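Local coordinates for resiniferatoxin-binding, phosphotriesterase-related protein (Rhodobacter sphaeroides 2.4.1, PDB 3K2G) that binds two zinc ions in a TIM barrel of the phosphotriesterase family and probably acts as a phosphoric diester hydrolase, at residues Glu68-Pro73 with Val307-Thr312; Arg215-Val220 with Thr234-Met239; Tyr248-Ala253 with Leu288-His293. All coordinates share one frame; numbering follows the deposited sequence.

Interaction 1. Residues Glu68-Pro73 with Val307-Thr312; sequences ELRQDP and VKMMLT
The guanidinium of Arg-70 meets Met-309 with neither face nor edge; its chain does the touching, and the flat end goes off to a second subunit, where NH2 hydrogen-bonds Gly-315 O. The contact is made by Arg-70 CG, which sits 3.4 Å from CE of Met-309, a selenomethionine in this model, and the two chains run across each other at nearly a right angle. The five-membered ring of Pro-73 offers CB to the selenium, 4.2 Å from SE. Leu-69 comes at the same atom from the helix, its CB 3.9 Å from SE. In the (beta/alpha)8 barrel of this family, the contact ties helix 66-70, in the long insertion between strands 39-40 and 81-82, to the loop after strand 299-301 that also carries the zinc ligand Asp-304. A short 3-10 turn at 308-310 presents Met-309. Its CG lies between the backbone N and carbonyl carbon (chi1 72°), and a bend at chi3 (-79°) carries CE round toward the backbone of Arg-70, 3.7 Å from Arg-70 N. Beside this apolar meeting, Asn-79 joins the two segments by polar bonds: its OD1 accepts from Met-309 N and its ND2 donates to Pro-73 O.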
loop_
_atom_site.group_PDB
_atom_site.type_symbol
_atom_site.label_atom_id
_atom_site.label_comp_id
_atom_site.label_asym_id
_atom_site.label_seq_id
_atom_site.Cartn_x
_atom_site.Cartn_y
_atom_site.Cartn_z
ATOM N N GLU B 68 -5.295 21.014 25.738
ATOM C CA GLU B 68 -5.733 19.904 26.577
ATOM C C GLU B 68 -7.116 19.403 26.150
ATOM O O GLU B 68 -7.349 18.196 26.091
ATOM C CB GLU B 68 -5.769 20.315 28.058
ATOM C CG GLU B 68 -4.407 20.378 28.759
ATOM C CD GLU B 68 -3.649 19.060 28.714
ATOM O OE1 GLU B 68 -4.250 18.004 28.997
ATOM O OE2 GLU B 68 -2.444 19.080 28.401
ATOM N N LEU B 69 -8.029 20.327 25.848
ATOM C CA LEU B 69 -9.378 19.946 25.432
ATOM C C LEU B 69 -9.371 19.128 24.149
ATOM O O LEU B 69 -10.118 18.153 24.029
ATOM C CB LEU B 69 -10.263 21.182 25.243
ATOM C CG LEU B 69 -10.606 21.951 26.517
ATOM C CD1 LEU B 69 -11.520 23.114 26.168
ATOM C CD2 LEU B 69 -11.280 21.020 27.517
ATOM N N ARG B 70 -8.526 19.513 23.195
ATOM C CA ARG B 70 -8.443 18.783 21.933
ATOM C C ARG B 70 -8.025 17.315 22.124
ATOM O O ARG B 70 -8.278 16.476 21.256
ATOM C CB ARG B 70 -7.468 19.480 20.966
ATOM C CG ARG B 70 -7.955 20.840 20.446
ATOM C CD ARG B 70 -7.083 21.346 19.298
ATOM N NE ARG B 70 -5.727 21.715 19.707
ATOM C CZ ARG B 70 -5.367 22.926 20.130
ATOM N NH1 ARG B 70 -6.261 23.904 20.206
ATOM N NH2 ARG B 70 -4.106 23.164 20.472
ATOM N N GLN B 71 -7.391 16.998 23.251
ATOM C CA GLN B 71 -6.960 15.619 23.498
ATOM C C GLN B 71 -8.021 14.809 24.250
ATOM O O GLN B 71 -7.865 13.604 24.444
ATOM C CB GLN B 71 -5.655 15.584 24.310
ATOM C CG GLN B 71 -4.579 16.564 23.866
ATOM C CD GLN B 71 -4.331 16.539 22.374
ATOM O OE1 GLN B 71 -4.150 15.480 21.782
ATOM N NE2 GLN B 71 -4.308 17.714 21.762
ATOM N N ASP B 72 -9.088 15.479 24.674
ATOM C CA ASP B 72 -10.174 14.839 25.420
ATOM C C ASP B 72 -11.336 15.840 25.558
ATOM O O ASP B 72 -11.595 16.376 26.639
ATOM C CB ASP B 72 -9.641 14.394 26.796
ATOM C CG ASP B 72 -10.688 13.676 27.640
ATOM O OD1 ASP B 72 -11.632 13.091 27.071
ATOM O OD2 ASP B 72 -10.550 13.686 28.881
ATOM N N PRO B 73 -12.049 16.101 24.445
ATOM C CA PRO B 73 -13.186 17.031 24.369
ATOM C C PRO B 73 -14.266 16.815 25.422
ATOM O O PRO B 73 -14.820 17.772 25.957
ATOM C CB PRO B 73 -13.731 16.799 22.958
ATOM C CG PRO B 73 -12.518 16.429 22.186
ATOM C CD PRO B 73 -11.811 15.477 23.132
ATOM N N VAL B 307 -20.252 20.479 19.771
ATOM C CA VAL B 307 -19.736 20.957 21.057
ATOM C C VAL B 307 -19.251 22.391 20.868
ATOM O O VAL B 307 -18.870 22.780 19.765
ATOM C CB VAL B 307 -18.559 20.099 21.589
ATOM C CG1 VAL B 307 -19.053 18.698 21.965
ATOM C CG2 VAL B 307 -17.457 20.014 20.548
ATOM N N LYS B 308 -19.270 23.175 21.942
ATOM C CA LYS B 308 -18.852 24.571 21.882
ATOM C C LYS B 308 -17.488 24.821 21.244
ATOM O O LYS B 308 -17.330 25.769 20.470
ATOM C CB LYS B 308 -18.842 25.197 23.283
ATOM C CG LYS B 308 -20.211 25.369 23.929
ATOM C CD LYS B 308 -20.136 26.376 25.074
ATOM C CE LYS B 308 -21.493 26.576 25.758
ATOM N NZ LYS B 308 -21.913 25.363 26.516
HETATM N N MSE B 309 -16.505 23.978 21.557
HETATM C CA MSE B 309 -15.162 24.198 21.029
HETATM C C MSE B 309 -15.042 24.085 19.517
HETATM O O MSE B 309 -13.996 24.387 18.957
HETATM C CB MSE B 309 -14.134 23.279 21.715
HETATM C CG MSE B 309 -14.185 21.819 21.352
HETATM SE SE MSE B 309 -12.826 20.844 22.382
HETATM C CE MSE B 309 -11.218 21.289 21.314
HETATM N N MSE B 310 -16.115 23.678 18.845
HETATM C CA MSE B 310 -16.060 23.574 17.396
HETATM C C MSE B 310 -16.569 24.856 16.742
HETATM O O MSE B 310 -16.560 24.983 15.522
HETATM C CB MSE B 310 -16.862 22.368 16.917
HETATM C CG MSE B 310 -16.223 21.022 17.282
HETATM SE SE MSE B 310 -17.270 19.488 16.739
HETATM C CE MSE B 310 -16.949 19.592 14.803
ATOM N N LEU B 311 -17.008 25.804 17.566
ATOM C CA LEU B 311 -17.490 27.094 17.071
ATOM C C LEU B 311 -16.292 28.044 17.021
ATOM O O LEU B 311 -15.390 27.944 17.858
ATOM C CB LEU B 311 -18.556 27.656 18.010
ATOM C CG LEU B 311 -19.816 26.803 18.166
ATOM C CD1 LEU B 311 -20.706 27.402 19.246
ATOM C CD2 LEU B 311 -20.554 26.727 16.835
ATOM N N THR B 312 -16.283 28.964 16.059
ATOM C CA THR B 312 -15.161 29.887 15.923
ATOM C C THR B 312 -14.980 30.737 17.187
ATOM O O THR B 312 -13.854 31.067 17.578
ATOM C CB THR B 312 -15.333 30.799 14.683
ATOM O OG1 THR B 312 -16.375 31.754 14.920
ATOM C CG2 THR B 312 -15.703 29.958 13.464
#

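Interaction 2. Residues Arg215-Val220 with Thr234-Met239; sequences RLAHRV and TVLCHM. With ZN (zinc ion), chain J.
Leu-236 reaches out from its strand and sets one methyl against each of two residues on the helix. CD1 is 4.1 Å from Ala-217 CB, while CD2 stands 4.1 Å from Val-220 CG1. Ala-217 and Val-220 are three positions apart, hence on neighbouring turns of one helix face. Val-220 presents CG1 because that branch is anti to the backbone N (chi1 160°), and the Val-220 and Leu-236 side chains lie alongside each other, pointing opposite ways. One layer out, Leu-221 also packs on Leu-236, all within the beta-alpha-beta unit of strand 206-208, helix 217-226 and strand 234-236; Leu-252, from the following helix 246-255, covers Ala-217. Two residues beyond Leu-236, His-238 binds zinc through NE2 at 2.3 Å. Glu-177, His-209 and two waters also bind this ion, the first water 2.1 Å from it. The imidazole is positioned from two directions: ND1 is hydrogen-bonded to Asp-262 OD1, and CB of Cys-237 sits on one face of the ring, 3.7 Å from its plane and centred on it. The Leu-236 contact is wholly apolar and sets no direction of its own, whereas the His-238 ring is fixed by zinc at one nitrogen and Asp-262 at the other.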
loop_
_atom_site.group_PDB
_atom_site.type_symbol
_atom_site.label_atom_id
_atom_site.label_comp_id
_atom_site.label_asym_id
_atom_site.label_seq_id
_atom_site.Cartn_x
_atom_site.Cartn_y
_atom_site.Cartn_z
ATOM N N ARG B 215 -16.799 -1.110 11.830
ATOM C CA ARG B 215 -17.257 -1.417 10.471
ATOM C C ARG B 215 -18.624 -2.107 10.476
ATOM O O ARG B 215 -18.761 -3.220 9.971
ATOM C CB ARG B 215 -16.238 -2.324 9.777
ATOM C CG ARG B 215 -14.811 -1.777 9.760
ATOM C CD ARG B 215 -14.615 -0.703 8.700
ATOM N NE ARG B 215 -13.242 -0.207 8.681
ATOM C CZ ARG B 215 -12.790 0.784 9.442
ATOM N NH1 ARG B 215 -13.601 1.402 10.287
ATOM N NH2 ARG B 215 -11.518 1.145 9.367
ATOM N N LEU B 216 -19.631 -1.439 11.033
ATOM C CA LEU B 216 -20.982 -2.001 11.121
ATOM C C LEU B 216 -21.938 -1.532 10.021
ATOM O O LEU B 216 -23.111 -1.910 10.013
ATOM C CB LEU B 216 -21.599 -1.656 12.486
ATOM C CG LEU B 216 -20.910 -2.187 13.749
ATOM C CD1 LEU B 216 -21.606 -1.638 14.991
ATOM C CD2 LEU B 216 -20.948 -3.704 13.752
ATOM N N ALA B 217 -21.440 -0.717 9.097
ATOM C CA ALA B 217 -22.268 -0.171 8.020
ATOM C C ALA B 217 -23.039 -1.187 7.175
ATOM O O ALA B 217 -24.219 -0.979 6.882
ATOM C CB ALA B 217 -21.421 0.718 7.117
ATOM N N HIS B 218 -22.391 -2.277 6.770
ATOM C CA HIS B 218 -23.086 -3.269 5.959
ATOM C C HIS B 218 -24.204 -3.950 6.749
ATOM O O HIS B 218 -25.247 -4.281 6.189
ATOM C CB HIS B 218 -22.103 -4.302 5.396
ATOM C CG HIS B 218 -21.406 -3.850 4.147
ATOM N ND1 HIS B 218 -22.066 -3.663 2.951
ATOM C CD2 HIS B 218 -20.113 -3.520 3.914
ATOM C CE1 HIS B 218 -21.213 -3.237 2.039
ATOM N NE2 HIS B 218 -20.019 -3.140 2.598
ATOM N N ARG B 219 -23.998 -4.154 8.048
ATOM C CA ARG B 219 -25.036 -4.769 8.871
ATOM C C ARG B 219 -26.201 -3.783 8.996
ATOM O O ARG B 219 -27.370 -4.181 9.034
ATOM C CB ARG B 219 -24.498 -5.113 10.266
ATOM C CG ARG B 219 -25.577 -5.643 11.207
ATOM C CD ARG B 219 -25.056 -5.951 12.606
ATOM N NE ARG B 219 -26.140 -6.362 13.498
ATOM C CZ ARG B 219 -26.002 -6.582 14.803
ATOM N NH1 ARG B 219 -24.818 -6.433 15.383
ATOM N NH2 ARG B 219 -27.052 -6.948 15.530
ATOM N N VAL B 220 -25.870 -2.495 9.065
ATOM C CA VAL B 220 -26.878 -1.441 9.165
ATOM C C VAL B 220 -27.723 -1.433 7.900
ATOM O O VAL B 220 -28.949 -1.411 7.973
ATOM C CB VAL B 220 -26.240 -0.025 9.340
ATOM C CG1 VAL B 220 -27.240 1.063 8.944
ATOM C CG2 VAL B 220 -25.817 0.187 10.788
ATOM N N THR B 234 -30.637 6.644 1.986
ATOM C CA THR B 234 -30.145 6.339 3.325
ATOM C C THR B 234 -28.742 6.943 3.398
ATOM O O THR B 234 -27.921 6.711 2.516
ATOM C CB THR B 234 -30.042 4.819 3.567
ATOM O OG1 THR B 234 -31.352 4.244 3.550
ATOM C CG2 THR B 234 -29.380 4.534 4.915
ATOM N N VAL B 235 -28.480 7.714 4.445
ATOM C CA VAL B 235 -27.193 8.369 4.631
ATOM C C VAL B 235 -26.438 7.739 5.795
ATOM O O VAL B 235 -26.961 7.668 6.910
ATOM C CB VAL B 235 -27.372 9.876 4.941
ATOM C CG1 VAL B 235 -26.014 10.520 5.187
ATOM C CG2 VAL B 235 -28.091 10.574 3.780
ATOM N N LEU B 236 -25.220 7.273 5.530
ATOM C CA LEU B 236 -24.387 6.672 6.564
ATOM C C LEU B 236 -23.451 7.753 7.093
ATOM O O LEU B 236 -22.573 8.223 6.366
ATOM C CB LEU B 236 -23.560 5.523 5.984
ATOM C CG LEU B 236 -24.345 4.334 5.430
ATOM C CD1 LEU B 236 -23.393 3.383 4.724
ATOM C CD2 LEU B 236 -25.071 3.620 6.559
ATOM N N CYS B 237 -23.642 8.136 8.354
ATOM C CA CYS B 237 -22.836 9.186 8.988
ATOM C C CYS B 237 -21.470 8.757 9.492
ATOM O O CYS B 237 -21.215 7.580 9.738
ATOM C CB CYS B 237 -23.585 9.785 10.181
ATOM S SG CYS B 237 -25.189 10.537 9.807
ATOM N N HIS B 238 -20.599 9.748 9.652
ATOM C CA HIS B 238 -19.261 9.536 10.198
ATOM C C HIS B 238 -18.382 8.550 9.443
ATOM O O HIS B 238 -17.809 7.627 10.023
ATOM C CB HIS B 238 -19.402 9.116 11.661
ATOM C CG HIS B 238 -20.416 9.927 12.410
ATOM N ND1 HIS B 238 -20.532 11.292 12.254
ATOM C CD2 HIS B 238 -21.367 9.567 13.307
ATOM C CE1 HIS B 238 -21.510 11.739 13.023
ATOM N NE2 HIS B 238 -22.033 10.712 13.672
HETATM N N MSE B 239 -18.253 8.766 8.144
HETATM C CA MSE B 239 -17.426 7.890 7.327
HETATM C C MSE B 239 -15.938 8.216 7.429
HETATM O O MSE B 239 -15.098 7.365 7.154
HETATM C CB MSE B 239 -17.873 7.975 5.873
HETATM C CG MSE B 239 -19.281 7.420 5.652
HETATM SE SE MSE B 239 -19.491 5.605 6.307
HETATM C CE MSE B 239 -18.191 4.760 5.145
HETATM ZN ZN ZN J . -23.545 11.045 15.369
HETATM O O HOH W 1 -23.112 13.119 15.546
HETATM O O HOH W 2 -21.655 11.401 16.817
#

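Interaction 3. Residues Tyr248-Ala253 with Leu288-His293; sequences YQATLA and LGLADH
Leu-290 gives up the most surface here, inserting its forked end against the helix turn formed by Gln-249 and Ala-250. Its two methyls do different jobs. CD2 lies on backbone as much as on side chain: it is 3.8 Å from Ala-250 N, 3.9 Å from Ala-250 CA, and a looser 4.3 Å from Ala-250 CB. The same methyl touches the root of the glutamine, 4.0 Å from Gln-249 CB. CD1 turns to the far end of that residue and rests 4.0 Å from Gln-249 OE1, a van der Waals contact rather than a bond. CB of Leu-290 points toward the other helix, and chi1 -78°, with CG anti to the carbonyl carbon, places the fork on Gln-249 and Ala-250; the leucine side chain crosses that of Gln-249 at about a right angle. The glutamine is extended beyond CG, chi2 -161°, which takes the amide well clear of its own backbone; NE2 is hydrogen-bonded to Ser-242 OG, which holds the amide by its nitrogen. The small Ala-250, its CB turned to the side, presents its backbone N and CA to CD2, and here the backbones come nearest, 6.3 Å between Ala-250 CA and Leu-290 CA. Val-247 of the third subunit packs on Ala-250 and on His-293, bringing the tetramer interface up to this seam. The helices joined, 246-255 and 280-292, belong to the outer layer of the barrel: strand 258-261 runs beneath both, with Leu-259 and Phe-261 touching Leu-290, while Leu-252 of the first helix packs on helix 217-226.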
loop_
_atom_site.group_PDB
_atom_site.type_symbol
_atom_site.label_atom_id
_atom_site.label_comp_id
_atom_site.label_asym_id
_atom_site.label_seq_id
_atom_site.Cartn_x
_atom_site.Cartn_y
_atom_site.Cartn_z
ATOM N N TYR B 248 -14.367 -1.221 1.925
ATOM C CA TYR B 248 -15.522 -1.028 2.793
ATOM C C TYR B 248 -16.353 0.158 2.305
ATOM O O TYR B 248 -17.544 0.023 2.039
ATOM C CB TYR B 248 -15.036 -0.774 4.221
ATOM C CG TYR B 248 -16.096 -0.386 5.231
ATOM C CD1 TYR B 248 -17.035 -1.313 5.686
ATOM C CD2 TYR B 248 -16.097 0.888 5.805
ATOM C CE1 TYR B 248 -17.938 -0.987 6.697
ATOM C CE2 TYR B 248 -16.998 1.225 6.819
ATOM C CZ TYR B 248 -17.912 0.281 7.261
ATOM O OH TYR B 248 -18.781 0.599 8.282
ATOM N N GLN B 249 -15.720 1.319 2.162
ATOM C CA GLN B 249 -16.451 2.503 1.727
ATOM C C GLN B 249 -17.072 2.384 0.341
ATOM O O GLN B 249 -18.229 2.762 0.148
ATOM C CB GLN B 249 -15.554 3.743 1.783
ATOM C CG GLN B 249 -14.992 4.011 3.177
ATOM C CD GLN B 249 -14.510 5.441 3.365
ATOM O OE1 GLN B 249 -13.918 6.030 2.466
ATOM N NE2 GLN B 249 -14.749 5.997 4.560
ATOM N N ALA B 250 -16.313 1.864 -0.620
ATOM C CA ALA B 250 -16.818 1.728 -1.982
ATOM C C ALA B 250 -17.976 0.739 -2.078
ATOM O O ALA B 250 -18.945 0.979 -2.799
ATOM C CB ALA B 250 -15.680 1.304 -2.931
ATOM N N THR B 251 -17.889 -0.369 -1.349
ATOM C CA THR B 251 -18.951 -1.364 -1.407
ATOM C C THR B 251 -20.249 -0.848 -0.799
ATOM O O THR B 251 -21.341 -1.283 -1.176
ATOM C CB THR B 251 -18.527 -2.677 -0.723
ATOM O OG1 THR B 251 -18.066 -2.407 0.603
ATOM C CG2 THR B 251 -17.422 -3.350 -1.531
ATOM N N LEU B 252 -20.127 0.085 0.145
ATOM C CA LEU B 252 -21.294 0.688 0.772
ATOM C C LEU B 252 -21.914 1.632 -0.237
ATOM O O LEU B 252 -23.135 1.680 -0.382
ATOM C CB LEU B 252 -20.890 1.471 2.020
ATOM C CG LEU B 252 -20.446 0.593 3.190
ATOM C CD1 LEU B 252 -19.751 1.462 4.240
ATOM C CD2 LEU B 252 -21.661 -0.122 3.775
ATOM N N ALA B 253 -21.065 2.376 -0.942
ATOM C CA ALA B 253 -21.542 3.316 -1.944
ATOM C C ALA B 253 -22.256 2.556 -3.057
ATOM O O ALA B 253 -23.307 2.985 -3.534
ATOM C CB ALA B 253 -20.374 4.115 -2.517
ATOM N N LEU B 288 -11.323 11.364 -3.118
ATOM C CA LEU B 288 -10.810 11.310 -4.482
ATOM C C LEU B 288 -10.953 9.895 -5.014
ATOM O O LEU B 288 -11.414 9.683 -6.137
ATOM C CB LEU B 288 -9.336 11.708 -4.513
ATOM C CG LEU B 288 -9.007 13.156 -4.877
ATOM C CD1 LEU B 288 -9.783 14.119 -3.987
ATOM C CD2 LEU B 288 -7.501 13.366 -4.734
ATOM N N GLY B 289 -10.548 8.933 -4.191
ATOM C CA GLY B 289 -10.635 7.537 -4.572
ATOM C C GLY B 289 -12.068 7.116 -4.837
ATOM O O GLY B 289 -12.356 6.484 -5.854
ATOM N N LEU B 290 -12.971 7.454 -3.924
ATOM C CA LEU B 290 -14.366 7.094 -4.118
ATOM C C LEU B 290 -14.831 7.647 -5.461
ATOM O O LEU B 290 -15.511 6.956 -6.217
ATOM C CB LEU B 290 -15.230 7.641 -2.977
ATOM C CG LEU B 290 -15.177 6.851 -1.664
ATOM C CD1 LEU B 290 -15.888 7.637 -0.575
ATOM C CD2 LEU B 290 -15.831 5.475 -1.845
ATOM N N ALA B 291 -14.445 8.883 -5.766
ATOM C CA ALA B 291 -14.824 9.507 -7.034
ATOM C C ALA B 291 -14.216 8.749 -8.214
ATOM O O ALA B 291 -14.902 8.477 -9.204
ATOM C CB ALA B 291 -14.378 10.961 -7.063
ATOM N N ASP B 292 -12.933 8.408 -8.099
ATOM C CA ASP B 292 -12.225 7.670 -9.147
ATOM C C ASP B 292 -12.954 6.380 -9.484
ATOM O O ASP B 292 -12.865 5.881 -10.604
ATOM C CB ASP B 292 -10.795 7.320 -8.712
ATOM C CG ASP B 292 -9.860 8.513 -8.742
ATOM O OD1 ASP B 292 -9.881 9.259 -9.743
ATOM O OD2 ASP B 292 -9.088 8.697 -7.776
ATOM N N HIS B 293 -13.664 5.832 -8.507
ATOM C CA HIS B 293 -14.391 4.596 -8.732
ATOM C C HIS B 293 -15.838 4.805 -9.175
ATOM O O HIS B 293 -16.594 3.844 -9.297
ATOM C CB HIS B 293 -14.327 3.730 -7.480
ATOM C CG HIS B 293 -12.936 3.313 -7.118
ATOM N ND1 HIS B 293 -12.128 2.595 -7.976
ATOM C CD2 HIS B 293 -12.206 3.517 -5.997
ATOM C CE1 HIS B 293 -10.962 2.374 -7.396
ATOM N NE2 HIS B 293 -10.983 2.924 -6.195
#

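How the interactions relate
Going from the N terminus, helix 66-70 is met first, and its partner comes only after strand 299-301, so interaction 1 closes a loop of more than 230 residues that spans most of the barrel. Both other contacts fall within that span. Interaction 2 closes a short loop between helix 217-226 and strand 234-236; interaction 3 opens after it and closes a loop of 34 residues between helices 246-255 and 280-292. These two follow in series without crossing, and they touch: His-218 NE2 lies 2.9 Å from Thr-251 OG1, a probable hydrogen bond. Together they join adjoining helices and a strand on one side of the barrel, whereas interaction 1 stands apart, its centre about 25 Å from that of interaction 2.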